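Local coordinates for protein AlkZ (Streptomyces sahachiroi, PDB 5UUJ) that belongs to the AlkZ-like DNA glycosylase family, a group of helix-turn-helix clan proteins, at residues Ser31-Trp45 / Leu73-Arg87. Numbering follows the deposited sequence.
Sequences SDVVGRLCGVQAQVW and LMKTWAMRGTLHLLR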
loop_
_atom_site.group_PDB
_atom_site.type_symbol
_atom_site.label_atom_id
_atom_site.label_comp_id
_atom_site.label_asym_id
_atom_site.label_seq_id
_atom_site.Cartn_x
_atom_site.Cartn_y
_atom_site.Cartn_z
ATOM N N SER A 31 -1.265 -9.541 9.807
ATOM C CA SER A 31 -2.346 -9.752 8.845
ATOM C C SER A 31 -3.490 -8.773 9.079
ATOM O O SER A 31 -4.086 -8.277 8.124
ATOM C CB SER A 31 -2.869 -11.187 8.920
ATOM O OG SER A 31 -1.905 -12.101 8.428
ATOM N N ASP A 32 -3.799 -8.503 10.345
ATOM C CA ASP A 32 -4.831 -7.523 10.689
ATOM C C ASP A 32 -4.479 -6.137 10.158
ATOM O O ASP A 32 -5.336 -5.440 9.615
ATOM C CB ASP A 32 -5.038 -7.448 12.206
ATOM C CG ASP A 32 -5.692 -8.692 12.776
ATOM O OD1 ASP A 32 -6.358 -9.424 12.014
ATOM O OD2 ASP A 32 -5.542 -8.932 13.992
ATOM N N VAL A 33 -3.218 -5.743 10.317
ATOM C CA VAL A 33 -2.765 -4.436 9.856
ATOM C C VAL A 33 -2.787 -4.348 8.327
ATOM O O VAL A 33 -3.350 -3.410 7.759
ATOM C CB VAL A 33 -1.343 -4.120 10.370
ATOM C CG1 VAL A 33 -0.818 -2.818 9.765
ATOM C CG2 VAL A 33 -1.343 -4.030 11.880
ATOM N N VAL A 34 -2.173 -5.324 7.667
ATOM C CA VAL A 34 -2.113 -5.333 6.210
ATOM C C VAL A 34 -3.517 -5.365 5.616
ATOM O O VAL A 34 -3.806 -4.653 4.652
ATOM C CB VAL A 34 -1.295 -6.535 5.692
ATOM C CG1 VAL A 34 -1.412 -6.676 4.173
ATOM C CG2 VAL A 34 0.158 -6.380 6.086
ATOM N N GLY A 35 -4.385 -6.188 6.193
ATOM C CA GLY A 35 -5.757 -6.288 5.727
ATOM C C GLY A 35 -6.498 -4.972 5.867
ATOM O O GLY A 35 -7.139 -4.500 4.928
ATOM N N ARG A 36 -6.401 -4.376 7.052
ATOM C CA ARG A 36 -7.072 -3.115 7.348
ATOM C C ARG A 36 -6.580 -1.976 6.451
ATOM O O ARG A 36 -7.373 -1.160 5.986
ATOM C CB ARG A 36 -6.866 -2.755 8.825
ATOM C CG ARG A 36 -7.422 -1.405 9.256
ATOM C CD ARG A 36 -8.928 -1.269 9.010
ATOM N NE ARG A 36 -9.728 -2.239 9.756
ATOM C CZ ARG A 36 -10.125 -2.085 11.017
ATOM N NH1 ARG A 36 -9.796 -1.000 11.708
ATOM N NH2 ARG A 36 -10.855 -3.025 11.595
ATOM N N LEU A 37 -5.275 -1.925 6.206
ATOM C CA LEU A 37 -4.690 -0.811 5.465
ATOM C C LEU A 37 -4.799 -0.955 3.946
ATOM O O LEU A 37 -4.288 -0.110 3.212
ATOM C CB LEU A 37 -3.221 -0.640 5.852
ATOM C CG LEU A 37 -2.924 -0.239 7.298
ATOM C CD1 LEU A 37 -1.426 -0.056 7.488
ATOM C CD2 LEU A 37 -3.666 1.025 7.693
ATOM N N CYS A 38 -5.475 -2.003 3.481
ATOM C CA CYS A 38 -5.590 -2.284 2.049
ATOM C C CYS A 38 -4.213 -2.470 1.424
ATOM O O CYS A 38 -3.923 -1.940 0.351
ATOM C CB CYS A 38 -6.339 -1.161 1.328
ATOM S SG CYS A 38 -7.915 -0.716 2.084
ATOM N N GLY A 39 -3.370 -3.227 2.116
ATOM C CA GLY A 39 -2.012 -3.473 1.677
ATOM C C GLY A 39 -1.016 -2.534 2.328
ATOM O O GLY A 39 -1.381 -1.488 2.864
ATOM N N VAL A 40 0.248 -2.936 2.293
ATOM C CA VAL A 40 1.355 -2.119 2.772
ATOM C C VAL A 40 2.459 -2.167 1.725
ATOM O O VAL A 40 2.849 -3.252 1.290
ATOM C CB VAL A 40 1.896 -2.619 4.133
ATOM C CG1 VAL A 40 3.147 -1.834 4.550
ATOM C CG2 VAL A 40 0.823 -2.527 5.201
ATOM N N GLN A 41 2.945 -1.000 1.311
ATOM C CA GLN A 41 4.035 -0.941 0.344
ATOM C C GLN A 41 5.261 -1.613 0.935
ATOM O O GLN A 41 5.656 -1.313 2.062
ATOM C CB GLN A 41 4.353 0.503 -0.058
ATOM C CG GLN A 41 3.892 0.850 -1.477
ATOM C CD GLN A 41 4.686 1.967 -2.152
ATOM O OE1 GLN A 41 4.127 2.744 -2.928
ATOM N NE2 GLN A 41 5.990 2.034 -1.887
ATOM N N ALA A 42 5.857 -2.521 0.167
ATOM C CA ALA A 42 6.903 -3.396 0.680
ATOM C C ALA A 42 8.112 -3.483 -0.240
ATOM O O ALA A 42 8.834 -4.479 -0.222
ATOM C CB ALA A 42 6.333 -4.786 0.917
ATOM N N GLN A 43 8.340 -2.447 -1.039
ATOM C CA GLN A 43 9.498 -2.443 -1.924
ATOM C C GLN A 43 10.772 -2.354 -1.091
ATOM O O GLN A 43 11.772 -3.002 -1.395
ATOM C CB GLN A 43 9.425 -1.289 -2.925
ATOM C CG GLN A 43 10.566 -1.278 -3.932
ATOM C CD GLN A 43 10.717 -2.602 -4.663
ATOM O OE1 GLN A 43 9.804 -3.051 -5.355
ATOM N NE2 GLN A 43 11.875 -3.237 -4.505
ATOM N N VAL A 44 10.721 -1.536 -0.044
ATOM C CA VAL A 44 11.762 -1.511 0.976
ATOM C C VAL A 44 11.241 -2.303 2.173
ATOM O O VAL A 44 10.361 -1.841 2.898
ATOM C CB VAL A 44 12.128 -0.075 1.395
ATOM C CG1 VAL A 44 13.279 -0.087 2.392
ATOM C CG2 VAL A 44 12.489 0.761 0.171
ATOM N N TRP A 45 11.780 -3.504 2.365
ATOM C CA TRP A 45 11.217 -4.445 3.326
ATOM C C TRP A 45 11.280 -3.926 4.757
ATOM O O TRP A 45 10.314 -4.060 5.507
ATOM C CB TRP A 45 11.933 -5.794 3.240
ATOM C CG TRP A 45 11.305 -6.819 4.118
ATOM C CD1 TRP A 45 11.865 -7.425 5.202
ATOM C CD2 TRP A 45 9.979 -7.343 4.006
ATOM N NE1 TRP A 45 10.973 -8.302 5.768
ATOM C CE2 TRP A 45 9.806 -8.271 5.052
ATOM C CE3 TRP A 45 8.918 -7.119 3.120
ATOM C CZ2 TRP A 45 8.620 -8.976 5.237
ATOM C CZ3 TRP A 45 7.742 -7.820 3.305
ATOM C CH2 TRP A 45 7.602 -8.737 4.354
ATOM N N LEU A 73 0.493 -14.076 4.741
ATOM C CA LEU A 73 0.708 -12.855 3.969
ATOM C C LEU A 73 1.400 -13.187 2.655
ATOM O O LEU A 73 2.207 -14.113 2.592
ATOM C CB LEU A 73 1.546 -11.845 4.757
ATOM C CG LEU A 73 0.852 -11.101 5.896
ATOM C CD1 LEU A 73 1.844 -10.202 6.609
ATOM C CD2 LEU A 73 -0.321 -10.288 5.385
HETATM N N MSE A 74 1.076 -12.431 1.609
HETATM C CA MSE A 74 1.724 -12.597 0.313
HETATM C C MSE A 74 2.395 -11.297 -0.108
HETATM O O MSE A 74 2.030 -10.216 0.355
HETATM C CB MSE A 74 0.715 -13.046 -0.751
HETATM C CG MSE A 74 -0.020 -11.924 -1.468
HETATM SE SE MSE A 74 -1.380 -12.582 -2.714
HETATM C CE MSE A 74 -0.231 -13.282 -4.126
ATOM N N LYS A 75 3.396 -11.418 -0.971
ATOM C CA LYS A 75 4.048 -10.260 -1.568
ATOM C C LYS A 75 3.856 -10.311 -3.074
ATOM O O LYS A 75 4.217 -11.294 -3.724
ATOM C CB LYS A 75 5.537 -10.222 -1.217
ATOM C CG LYS A 75 5.820 -10.077 0.268
ATOM C CD LYS A 75 7.298 -10.257 0.584
ATOM C CE LYS A 75 8.143 -9.166 -0.048
ATOM N NZ LYS A 75 9.568 -9.250 0.384
ATOM N N THR A 76 3.274 -9.253 -3.624
ATOM C CA THR A 76 3.061 -9.166 -5.058
ATOM C C THR A 76 2.825 -7.717 -5.464
ATOM O O THR A 76 2.715 -6.830 -4.616
ATOM C CB THR A 76 1.869 -10.043 -5.503
ATOM O OG1 THR A 76 1.858 -10.156 -6.931
ATOM C CG2 THR A 76 0.537 -9.462 -5.021
ATOM N N TRP A 77 2.757 -7.484 -6.769
ATOM C CA TRP A 77 2.539 -6.146 -7.297
ATOM C C TRP A 77 1.048 -5.876 -7.407
ATOM O O TRP A 77 0.311 -6.667 -7.991
ATOM C CB TRP A 77 3.232 -5.994 -8.652
ATOM C CG TRP A 77 4.717 -6.085 -8.538
ATOM C CD1 TRP A 77 5.602 -5.048 -8.536
ATOM C CD2 TRP A 77 5.496 -7.277 -8.383
ATOM N NE1 TRP A 77 6.885 -5.519 -8.398
ATOM C CE2 TRP A 77 6.848 -6.886 -8.303
ATOM C CE3 TRP A 77 5.182 -8.639 -8.310
ATOM C CZ2 TRP A 77 7.885 -7.805 -8.157
ATOM C CZ3 TRP A 77 6.213 -9.551 -8.163
ATOM C CH2 TRP A 77 7.548 -9.129 -8.089
ATOM N N ALA A 78 0.616 -4.763 -6.823
ATOM C CA ALA A 78 -0.792 -4.403 -6.781
ATOM C C ALA A 78 -0.981 -2.929 -7.154
ATOM O O ALA A 78 -0.699 -2.538 -8.291
ATOM C CB ALA A 78 -1.372 -4.699 -5.400
HETATM N N MSE A 79 -1.443 -2.116 -6.205
HETATM C CA MSE A 79 -1.807 -0.726 -6.492
HETATM C C MSE A 79 -0.651 0.077 -7.079
HETATM O O MSE A 79 0.469 0.046 -6.564
HETATM C CB MSE A 79 -2.313 -0.032 -5.228
HETATM C CG MSE A 79 -3.793 -0.259 -4.955
HETATM SE SE MSE A 79 -4.226 -2.123 -4.549
HETATM C CE MSE A 79 -3.137 -2.280 -2.933
ATOM N N ARG A 80 -0.943 0.789 -8.165
ATOM C CA ARG A 80 0.037 1.631 -8.849
ATOM C C ARG A 80 1.225 0.811 -9.359
ATOM O O ARG A 80 2.270 1.361 -9.696
ATOM C CB ARG A 80 0.517 2.750 -7.917
ATOM C CG ARG A 80 -0.625 3.552 -7.295
ATOM C CD ARG A 80 -0.139 4.635 -6.341
ATOM N NE ARG A 80 0.691 4.100 -5.262
ATOM C CZ ARG A 80 0.227 3.505 -4.164
ATOM N NH1 ARG A 80 -1.077 3.341 -3.974
ATOM N NH2 ARG A 80 1.080 3.062 -3.251
ATOM N N GLY A 81 1.054 -0.505 -9.417
ATOM C CA GLY A 81 2.091 -1.392 -9.910
ATOM C C GLY A 81 3.240 -1.626 -8.945
ATOM O O GLY A 81 4.241 -2.234 -9.318
ATOM N N THR A 82 3.109 -1.155 -7.707
ATOM C CA THR A 82 4.182 -1.308 -6.726
ATOM C C THR A 82 3.996 -2.566 -5.880
ATOM O O THR A 82 2.879 -3.056 -5.700
ATOM C CB THR A 82 4.276 -0.091 -5.784
ATOM O OG1 THR A 82 3.087 0.004 -4.997
ATOM C CG2 THR A 82 4.463 1.197 -6.574
ATOM N N LEU A 83 5.107 -3.076 -5.363
ATOM C CA LEU A 83 5.107 -4.266 -4.524
ATOM C C LEU A 83 4.384 -4.017 -3.204
ATOM O O LEU A 83 4.729 -3.094 -2.468
ATOM C CB LEU A 83 6.544 -4.713 -4.258
ATOM C CG LEU A 83 6.724 -6.044 -3.530
ATOM C CD1 LEU A 83 6.214 -7.189 -4.389
ATOM C CD2 LEU A 83 8.187 -6.247 -3.163
ATOM N N HIS A 84 3.386 -4.852 -2.920
ATOM C CA HIS A 84 2.574 -4.736 -1.711
ATOM C C HIS A 84 2.548 -6.033 -0.915
ATOM O O HIS A 84 2.592 -7.122 -1.488
ATOM C CB HIS A 84 1.128 -4.372 -2.058
ATOM C CG HIS A 84 0.877 -2.906 -2.229
ATOM N ND1 HIS A 84 1.113 -2.242 -3.411
ATOM C CD2 HIS A 84 0.367 -1.986 -1.373
ATOM C CE1 HIS A 84 0.779 -0.967 -3.271
ATOM N NE2 HIS A 84 0.325 -0.792 -2.045
ATOM N N LEU A 85 2.463 -5.906 0.405
ATOM C CA LEU A 85 1.991 -6.997 1.246
ATOM C C LEU A 85 0.470 -7.029 1.155
ATOM O O LEU A 85 -0.172 -5.980 1.181
ATOM C CB LEU A 85 2.431 -6.819 2.702
ATOM C CG LEU A 85 3.866 -7.203 3.072
ATOM C CD1 LEU A 85 4.230 -6.627 4.425
ATOM C CD2 LEU A 85 4.036 -8.716 3.086
ATOM N N LEU A 86 -0.098 -8.224 1.027
ATOM C CA LEU A 86 -1.548 -8.405 1.031
ATOM C C LEU A 86 -1.922 -9.702 1.734
ATOM O O LEU A 86 -1.123 -10.638 1.789
ATOM C CB LEU A 86 -2.102 -8.423 -0.397
ATOM C CG LEU A 86 -1.959 -7.148 -1.232
ATOM C CD1 LEU A 86 -2.259 -7.445 -2.691
ATOM C CD2 LEU A 86 -2.878 -6.060 -0.717
ATOM N N ARG A 87 -3.135 -9.754 2.273
ATOM C CA ARG A 87 -3.694 -11.015 2.742
ATOM C C ARG A 87 -4.114 -11.812 1.514
ATOM O O ARG A 87 -4.870 -11.299 0.690
ATOM C CB ARG A 87 -4.893 -10.795 3.667
ATOM C CG ARG A 87 -4.551 -10.178 5.013
ATOM C CD ARG A 87 -5.717 -10.301 5.981
ATOM N NE ARG A 87 -5.960 -11.693 6.365
ATOM C CZ ARG A 87 -7.161 -12.223 6.589
ATOM N NH1 ARG A 87 -8.263 -11.490 6.467
ATOM N NH2 ARG A 87 -7.265 -13.499 6.933
HETATM O O HOH W 1 -4.087 -13.692 6.298
HETATM O O HOH W 2 10.797 -6.623 -0.364
HETATM O O HOH W 3 7.716 -1.877 -6.180
HETATM O O HOH W 4 9.685 -5.295 -7.042
#
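A three-stranded antiparallel sheet, in which strand 83-86 lies between 74-77 and the short edge strand 40-41, frames this contact; helix 30-36 ends in a Schellman motif at C38, and the chain turns through G39 into the edge strand. Three backbone hydrogen bonds set the register: V40 N to L85 O (3.3 Å), L85 N to V40 O (2.8 Å) and A42 N to L83 O (2.9 Å). V40 and L85 form the hydrogen-bonded pair, Q41 and H84 the non-hydrogen-bonded one. On the Q41 face, CG of Q41 lies over the H84 ring, 4.3 Å from its centroid, a CH-pi contact, while selenomethionine M79 places CE over the opposite face. H84 ND1 donates to T82 O, which limits rotation of the ring. The extended Q41 chain carries OE1 to R80 NH2 at 3.1 Å, in the carbonyl plane on a lone pair; amide and guanidinium are nearly coplanar. R80 NH1 is hydrogen-bonded to W230 O. On the other face L85 CB meets V34 CG2, CG meets A42 CB, and CD2 lies at the W45 ring edge near CH2, with helix 62-69 packing alongside. W45 CG, anti to the backbone N (chi1 -175°), directs the indole toward K75 and L85; NE1 is hydrogen-bonded to N65 OD1, and K75 NZ makes an off-centre cation-pi contact, 4.1 Å from the centroid of the six-membered ring of W45 and 33° off the normal.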